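Local coordinates for protein spectinomycin phosphotransferase (Legionella pneumophila, PDB 3I1A) that transfers a phosphate group to the antibiotic spectinomycin, and so acts as a resistance factor with a kinase-like fold, at residues 17-22 with 95-100; 52-55 with 59-62. All coordinates share one frame; numbering follows the deposited sequence. Where two conformers were deposited one is given.

Contact 1: 17-22 with 95-100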
ATOM      1  N   VAL A  17      30.715  10.378   4.956  1.00 22.47           N
ATOM      2  CA  VAL A  17      31.438   9.750   3.854  1.00 24.56           C
ATOM      3  C   VAL A  17      30.647   9.616   2.557  1.00 24.87           C
ATOM      4  O   VAL A  17      31.086  10.076   1.495  1.00 24.34           O
ATOM      5  CB  VAL A  17      31.951   8.352   4.291  1.00 25.46           C
ATOM      6  CG1 VAL A  17      32.452   7.544   3.091  1.00 27.65           C
ATOM      7  CG2 VAL A  17      33.073   8.514   5.303  1.00 26.16           C
ATOM      8  N   HIS A  18      29.456   9.032   2.637  1.00 23.57           N
ATOM      9  CA  HIS A  18      28.663   8.773   1.440  1.00 21.11           C
ATOM     10  C   HIS A  18      27.689   9.819   0.964  1.00 19.68           C
ATOM     11  O   HIS A  18      27.257   9.784  -0.186  1.00 18.73           O
ATOM     12  CB  HIS A  18      27.912   7.449   1.641  1.00 22.76           C
ATOM     13  CG  HIS A  18      28.817   6.299   1.929  1.00 25.44           C
ATOM     14  ND1 HIS A  18      29.655   5.763   0.976  1.00 27.21           N
ATOM     15  CD2 HIS A  18      29.046   5.605   3.067  1.00 25.54           C
ATOM     16  CE1 HIS A  18      30.363   4.787   1.514  1.00 26.64           C
ATOM     17  NE2 HIS A  18      30.015   4.671   2.784  1.00 28.48           N
ATOM     18  N   TYR A  19      27.313  10.730   1.853  1.00 16.22           N
ATOM     19  CA  TYR A  19      26.346  11.758   1.516  1.00 18.15           C
ATOM     20  C   TYR A  19      26.878  13.174   1.704  1.00 18.23           C
ATOM     21  O   TYR A  19      26.258  14.141   1.235  1.00 20.96           O
ATOM     22  CB  TYR A  19      25.085  11.579   2.370  1.00 15.09           C
ATOM     23  CG  TYR A  19      24.290  10.322   2.046  1.00 15.96           C
ATOM     24  CD1 TYR A  19      24.600   9.101   2.633  1.00 16.21           C
ATOM     25  CD2 TYR A  19      23.228  10.374   1.143  1.00 16.81           C
ATOM     26  CE1 TYR A  19      23.847   7.937   2.322  1.00 17.10           C
ATOM     27  CE2 TYR A  19      22.486   9.240   0.825  1.00 16.55           C
ATOM     28  CZ  TYR A  19      22.795   8.032   1.415  1.00 16.33           C
ATOM     29  OH  TYR A  19      22.028   6.925   1.082  1.00 17.49           O
ATOM     30  N   GLY A  20      28.009  13.288   2.390  1.00 21.02           N
ATOM     31  CA  GLY A  20      28.592  14.601   2.637  1.00 19.49           C
ATOM     32  C   GLY A  20      27.782  15.394   3.647  1.00 21.57           C
ATOM     33  O   GLY A  20      27.854  16.628   3.683  1.00 20.28           O
ATOM     34  N   ILE A  21      27.020  14.692   4.481  1.00 19.79           N
ATOM     35  CA  ILE A  21      26.191  15.345   5.473  1.00 19.05           C
ATOM     36  C   ILE A  21      26.748  15.227   6.891  1.00 20.98           C
ATOM     37  O   ILE A  21      27.152  14.138   7.325  1.00 19.31           O
ATOM     38  CB  ILE A  21      24.770  14.765   5.463  1.00 20.78           C
ATOM     39  CG1 ILE A  21      24.106  14.988   4.097  1.00 21.91           C
ATOM     40  CG2 ILE A  21      23.950  15.402   6.577  1.00 21.69           C
ATOM     41  CD1 ILE A  21      22.824  14.114   3.922  1.00 25.40           C
ATOM     42  N   ASP A  22      26.790  16.350   7.608  0.50 20.66           N
ATOM     43  CA  ASP A  22      27.279  16.344   8.986  0.50 22.01           C
ATOM     44  C   ASP A  22      26.100  16.208   9.941  0.50 23.24           C
ATOM     45  O   ASP A  22      25.255  17.100  10.050  0.50 23.88           O
ATOM     46  CB  ASP A  22      28.059  17.624   9.321  0.50 22.64           C
ATOM     47  CG  ASP A  22      29.502  17.569   8.867  0.50 24.27           C
ATOM     48  OD1 ASP A  22      30.174  16.537   9.080  0.50 24.96           O
ATOM     49  OD2 ASP A  22      29.977  18.573   8.306  0.50 26.40           O
ATOM     50  N   PHE A  95      24.916  -4.504   3.713  1.00 22.07           N
ATOM     51  CA  PHE A  95      23.640  -3.834   3.886  1.00 22.39           C
ATOM     52  C   PHE A  95      23.611  -2.551   3.073  1.00 20.96           C
ATOM     53  O   PHE A  95      24.637  -2.112   2.541  1.00 21.36           O
ATOM     54  CB  PHE A  95      23.335  -3.571   5.368  1.00 21.50           C
ATOM     55  CG  PHE A  95      24.248  -2.575   6.027  1.00 22.60           C
ATOM     56  CD1 PHE A  95      23.909  -1.224   6.078  1.00 22.14           C
ATOM     57  CD2 PHE A  95      25.447  -2.989   6.596  1.00 25.08           C
ATOM     58  CE1 PHE A  95      24.758  -0.296   6.689  1.00 22.23           C
ATOM     59  CE2 PHE A  95      26.306  -2.064   7.211  1.00 25.88           C
ATOM     60  CZ  PHE A  95      25.954  -0.719   7.252  1.00 25.02           C
ATOM     61  N   LYS A  96      22.415  -1.991   2.959  1.00 20.16           N
ATOM     62  CA  LYS A  96      22.154  -0.770   2.203  1.00 19.39           C
ATOM     63  C   LYS A  96      21.705   0.356   3.123  1.00 17.97           C
ATOM     64  O   LYS A  96      21.059   0.097   4.135  1.00 16.50           O
ATOM     65  CB  LYS A  96      20.991  -0.999   1.241  1.00 20.18           C
ATOM     66  CG  LYS A  96      21.215  -1.923   0.078  1.00 25.56           C
ATOM     67  CD  LYS A  96      19.934  -1.911  -0.794  1.00 25.73           C
ATOM     68  CE  LYS A  96      20.023  -2.882  -1.965  1.00 27.76           C
ATOM     69  NZ  LYS A  96      20.069  -4.285  -1.466  1.00 26.90           N
ATOM     70  N   ILE A  97      22.033   1.599   2.754  1.00 17.20           N
ATOM     71  CA  ILE A  97      21.587   2.785   3.507  1.00 16.86           C
ATOM     72  C   ILE A  97      20.679   3.548   2.546  1.00 16.06           C
ATOM     73  O   ILE A  97      21.053   3.755   1.397  1.00 16.03           O
ATOM     74  CB  ILE A  97      22.742   3.781   3.833  1.00 15.10           C
ATOM     75  CG1 ILE A  97      23.747   3.167   4.802  1.00 18.08           C
ATOM     76  CG2 ILE A  97      22.178   5.058   4.485  1.00 16.02           C
ATOM     77  CD1 ILE A  97      24.866   4.154   5.220  1.00 19.80           C
ATOM     78  N   ILE A  98      19.498   3.954   3.001  1.00 15.57           N
ATOM     79  CA  ILE A  98      18.584   4.762   2.169  1.00 15.54           C
ATOM     80  C   ILE A  98      18.299   5.953   3.035  1.00 15.39           C
ATOM     81  O   ILE A  98      17.731   5.808   4.126  1.00 15.74           O
ATOM     82  CB  ILE A  98      17.207   4.104   1.902  1.00 17.78           C
ATOM     83  CG1 ILE A  98      17.356   2.646   1.466  1.00 21.23           C
ATOM     84  CG2 ILE A  98      16.507   4.883   0.788  1.00 18.46           C
ATOM     85  CD1 ILE A  98      17.786   2.476   0.067  1.00 25.63           C
ATOM     86  N   ALA A  99      18.680   7.140   2.574  1.00 15.68           N
ATOM     87  CA  ALA A  99      18.463   8.335   3.379  1.00 17.06           C
ATOM     88  C   ALA A  99      17.355   9.224   2.812  1.00 17.78           C
ATOM     89  O   ALA A  99      17.270   9.422   1.599  1.00 17.63           O
ATOM     90  CB  ALA A  99      19.768   9.115   3.477  1.00 16.68           C
ATOM     91  N   TYR A 100      16.499   9.716   3.707  1.00 19.43           N
ATOM     92  CA  TYR A 100      15.394  10.612   3.355  1.00 22.88           C
ATOM     93  C   TYR A 100      15.313  11.806   4.278  1.00 24.91           C
ATOM     94  O   TYR A 100      15.767  11.769   5.434  1.00 25.27           O
ATOM     95  CB  TYR A 100      14.022   9.930   3.472  1.00 22.94           C
ATOM     96  CG  TYR A 100      13.775   8.766   2.567  1.00 23.81           C
ATOM     97  CD1 TYR A 100      14.069   7.471   2.978  1.00 24.83           C
ATOM     98  CD2 TYR A 100      13.209   8.951   1.303  1.00 24.84           C
ATOM     99  CE1 TYR A 100      13.799   6.375   2.158  1.00 25.79           C
ATOM    100  CE2 TYR A 100      12.939   7.869   0.469  1.00 25.96           C
ATOM    101  CZ  TYR A 100      13.232   6.586   0.901  1.00 27.41           C
ATOM    102  OH  TYR A 100      12.951   5.504   0.094  1.00 32.64           O
TER
HETATM  103  O   HOH W   1      19.615   7.609  -0.055  1.00 15.91           O

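Contact 2: 52-55 with 59-62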
ATOM      1  N   LYS A  52      17.086   4.594   6.631  1.00 19.11           N
ATOM      2  CA  LYS A  52      16.648   3.200   6.605  1.00 19.32           C
ATOM      3  C   LYS A  52      17.795   2.288   6.182  1.00 19.66           C
ATOM      4  O   LYS A  52      18.439   2.508   5.147  1.00 18.94           O
ATOM      5  CB  LYS A  52      15.490   3.023   5.638  1.00 19.38           C
ATOM      6  N   LEU A  53      18.072   1.277   7.001  1.00 19.69           N
ATOM      7  CA  LEU A  53      19.108   0.317   6.678  1.00 19.05           C
ATOM      8  C   LEU A  53      18.415  -1.016   6.391  1.00 19.93           C
ATOM      9  O   LEU A  53      17.529  -1.437   7.136  1.00 20.71           O
ATOM     10  CB  LEU A  53      20.074   0.133   7.857  1.00 19.22           C
ATOM     11  CG  LEU A  53      20.693   1.382   8.467  1.00 20.02           C
ATOM     12  CD1 LEU A  53      21.664   0.995   9.610  1.00 22.39           C
ATOM     13  CD2 LEU A  53      21.412   2.148   7.387  1.00 19.64           C
ATOM     14  N   LYS A  54      18.815  -1.657   5.309  1.00 20.17           N
ATOM     15  CA  LYS A  54      18.276  -2.957   4.928  1.00 23.14           C
ATOM     16  C   LYS A  54      19.426  -3.899   4.601  1.00 23.36           C
ATOM     17  O   LYS A  54      20.326  -3.559   3.849  1.00 23.51           O
ATOM     18  CB  LYS A  54      17.385  -2.839   3.694  1.00 27.10           C
ATOM     19  CG  LYS A  54      16.148  -1.981   3.895  1.00 31.61           C
ATOM     20  CD  LYS A  54      15.235  -2.055   2.678  1.00 33.34           C
ATOM     21  CE  LYS A  54      14.701  -3.470   2.487  1.00 35.49           C
ATOM     22  NZ  LYS A  54      13.791  -3.580   1.311  1.00 37.75           N
ATOM     23  N   TYR A  55      19.378  -5.098   5.158  1.00 24.03           N
ATOM     24  CA  TYR A  55      20.404  -6.083   4.906  1.00 23.92           C
ATOM     25  C   TYR A  55      20.378  -6.548   3.461  1.00 25.24           C
ATOM     26  O   TYR A  55      19.334  -6.518   2.821  1.00 25.78           O
ATOM     27  CB  TYR A  55      20.172  -7.273   5.824  1.00 26.25           C
ATOM     28  CG  TYR A  55      20.803  -7.108   7.177  1.00 27.86           C
ATOM     29  CD1 TYR A  55      22.187  -7.101   7.309  1.00 28.35           C
ATOM     30  CD2 TYR A  55      20.027  -6.996   8.327  1.00 27.49           C
ATOM     31  CE1 TYR A  55      22.788  -7.000   8.543  1.00 29.31           C
ATOM     32  CE2 TYR A  55      20.626  -6.892   9.583  1.00 27.98           C
ATOM     33  CZ  TYR A  55      22.012  -6.901   9.677  1.00 28.27           C
ATOM     34  OH  TYR A  55      22.642  -6.854  10.898  1.00 29.63           O
ATOM     35  N   ASP A  59      18.855  -6.367  -5.565  1.00 32.75           N
ATOM     36  CA  ASP A  59      18.056  -5.221  -6.007  1.00 33.47           C
ATOM     37  C   ASP A  59      16.679  -5.177  -5.358  1.00 31.70           C
ATOM     38  O   ASP A  59      15.893  -6.114  -5.485  1.00 31.90           O
ATOM     39  CB  ASP A  59      17.891  -5.254  -7.525  1.00 35.78           C
ATOM     40  CG  ASP A  59      19.220  -5.204  -8.256  1.00 38.13           C
ATOM     41  OD1 ASP A  59      20.044  -4.322  -7.943  1.00 39.81           O
ATOM     42  OD2 ASP A  59      19.440  -6.039  -9.156  1.00 41.70           O
ATOM     43  N   GLU A  60      16.398  -4.091  -4.650  1.00 29.35           N
ATOM     44  CA  GLU A  60      15.105  -3.924  -3.995  1.00 28.86           C
ATOM     45  C   GLU A  60      14.175  -3.347  -5.062  1.00 26.14           C
ATOM     46  O   GLU A  60      14.499  -2.339  -5.675  1.00 24.15           O
ATOM     47  CB  GLU A  60      15.218  -2.934  -2.830  1.00 31.29           C
ATOM     48  CG  GLU A  60      16.043  -3.414  -1.640  1.00 34.38           C
ATOM     49  CD  GLU A  60      15.475  -4.666  -1.026  1.00 36.82           C
ATOM     50  OE1 GLU A  60      14.239  -4.724  -0.863  1.00 37.56           O
ATOM     51  OE2 GLU A  60      16.257  -5.591  -0.701  1.00 38.94           O
ATOM     52  N   ILE A  61      13.026  -3.968  -5.284  1.00 26.37           N
ATOM     53  CA  ILE A  61      12.137  -3.444  -6.316  1.00 24.03           C
ATOM     54  C   ILE A  61      11.751  -1.992  -6.012  1.00 23.53           C
ATOM     55  O   ILE A  61      11.642  -1.180  -6.931  1.00 22.01           O
ATOM     56  CB  ILE A  61      10.878  -4.345  -6.496  1.00 23.90           C
ATOM     57  CG1 ILE A  61      10.074  -3.870  -7.709  1.00 24.56           C
ATOM     58  CG2 ILE A  61      10.026  -4.331  -5.236  1.00 26.11           C
ATOM     59  CD1 ILE A  61      10.828  -3.930  -9.000  1.00 24.04           C
ATOM     60  N   ASN A  62      11.561  -1.660  -4.735  1.00 23.26           N
ATOM     61  CA  ASN A  62      11.211  -0.290  -4.365  1.00 24.51           C
ATOM     62  C   ASN A  62      12.212   0.703  -4.944  1.00 24.04           C
ATOM     63  O   ASN A  62      11.821   1.690  -5.554  1.00 24.55           O
ATOM     64  CB  ASN A  62      11.158  -0.134  -2.843  1.00 24.96           C
ATOM     65  CG  ASN A  62      11.204   1.321  -2.392  1.00 31.74           C
ATOM     66  OD1 ASN A  62      12.260   1.822  -1.995  1.00 32.75           O
ATOM     67  ND2 ASN A  62      10.064   2.004  -2.453  1.00 29.68           N
TER
HETATM   68  O   HOH W   2      18.797  -4.854   0.623  1.00 36.75           O

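Contact 1: 17-22 with 95-100
Ile97 meets Tyr19 with its CG2 methyl, which lies 4.0 Å from Tyr19 CE1 and approaches the ring obliquely as the two side chains run past each other in opposite directions. Beta branching suits this strand position: chi1 of -66° puts CG1 beside the backbone N, for the sheet's own packing, and leaves CG2 anti to it, where it meets the tyrosine. Ile98 points its CB away from the helix, and it is the main chain, at Ile98 CA, that lies 4.2 Å from Tyr19 OH. Ala99 then sets its methyl over one face of the Tyr19 ring. Its CB sits 4.2 Å from the ring centroid and 28° off the normal, a CH-pi contact that the small methyl allows at close range. A tyrosine fits because its apolar ring covers these residues while its hydroxyl serves the polar backbone beyond: water 1 is 2.8 Å from Tyr19 OH and accepts a 2.8 Å hydrogen bond from Ala99 N. Gly20, the next residue after Tyr19, leaves helical geometry with positive phi, a conformation glycine takes readily. The contact thus lays the C-terminal end of helix 10-19 on strand 95-101, with Gln90 of strand 90-91 also touching Tyr19, and Ile51 of strand 48-55 packing against both Ile97 and Ala99.

Contact 2: 52-55 with 59-62
Charge pairing joins Lys54 to Glu60 in a salt bridge whose two side chains come from opposite directions. Lys54 NZ donates to Glu60 OE1 at 2.5 Å, a very short separation whose exact value is doubtful. Only this one carboxylate oxygen takes the bond, since Lys54 NZ is 3.8 Å from Glu60 OE2. Both chains are bent to bring the charges together: the lysine turns at chi3 (64°), and the glutamate folds at chi2 (-60°). Long, flexible residues suit the place, because the backbones stay well apart, with 9.5 Å between Lys54 CA and Glu60 CA.

Water provides the second link. Water 2 donates to Tyr55 O at 2.8 Å and to Glu60 OE2 at 3.0 Å, so the carboxylate uses one oxygen for the ammonium group and the other for solvent. The carbonyl at the end of the strand is thereby tied to the same glutamate.

Glu60 occupies the N-cap position of helix 61-71, and the pairing therefore spans the short connection between strand 48-55 and that helix. Lys52, an ADP-binding residue, lies two positions before Lys54 on the strand. Alongside, Lys96 of strand 95-101 touches Glu60, and at the start of the helix Asn62 ND2 bonds to Trp231 O.

Overall arrangement
The centres of the two contacts are 13 Å apart, and each has one segment in the five-stranded antiparallel sheet of the kinase-like nucleotide-binding lobe. Along the chain, contact 2 is nested inside the loop closed by contact 1. Strands 48-55 and 95-101 are neighbours in the sheet and join the contacts directly: probable backbone hydrogen bonds run from Lys96 N to Lys54 O and from Ile98 N to Lys52 O, each 2.8 Å. Ile97 CG1 also packs 3.6 Å from Leu53 CD2. Helix 10-19 in contact 1 and the start of helix 61-71 in contact 2 are thus connected through adjacent strands, which also carry the nucleotide-binding residues Phe50, Lys52 and Pro101.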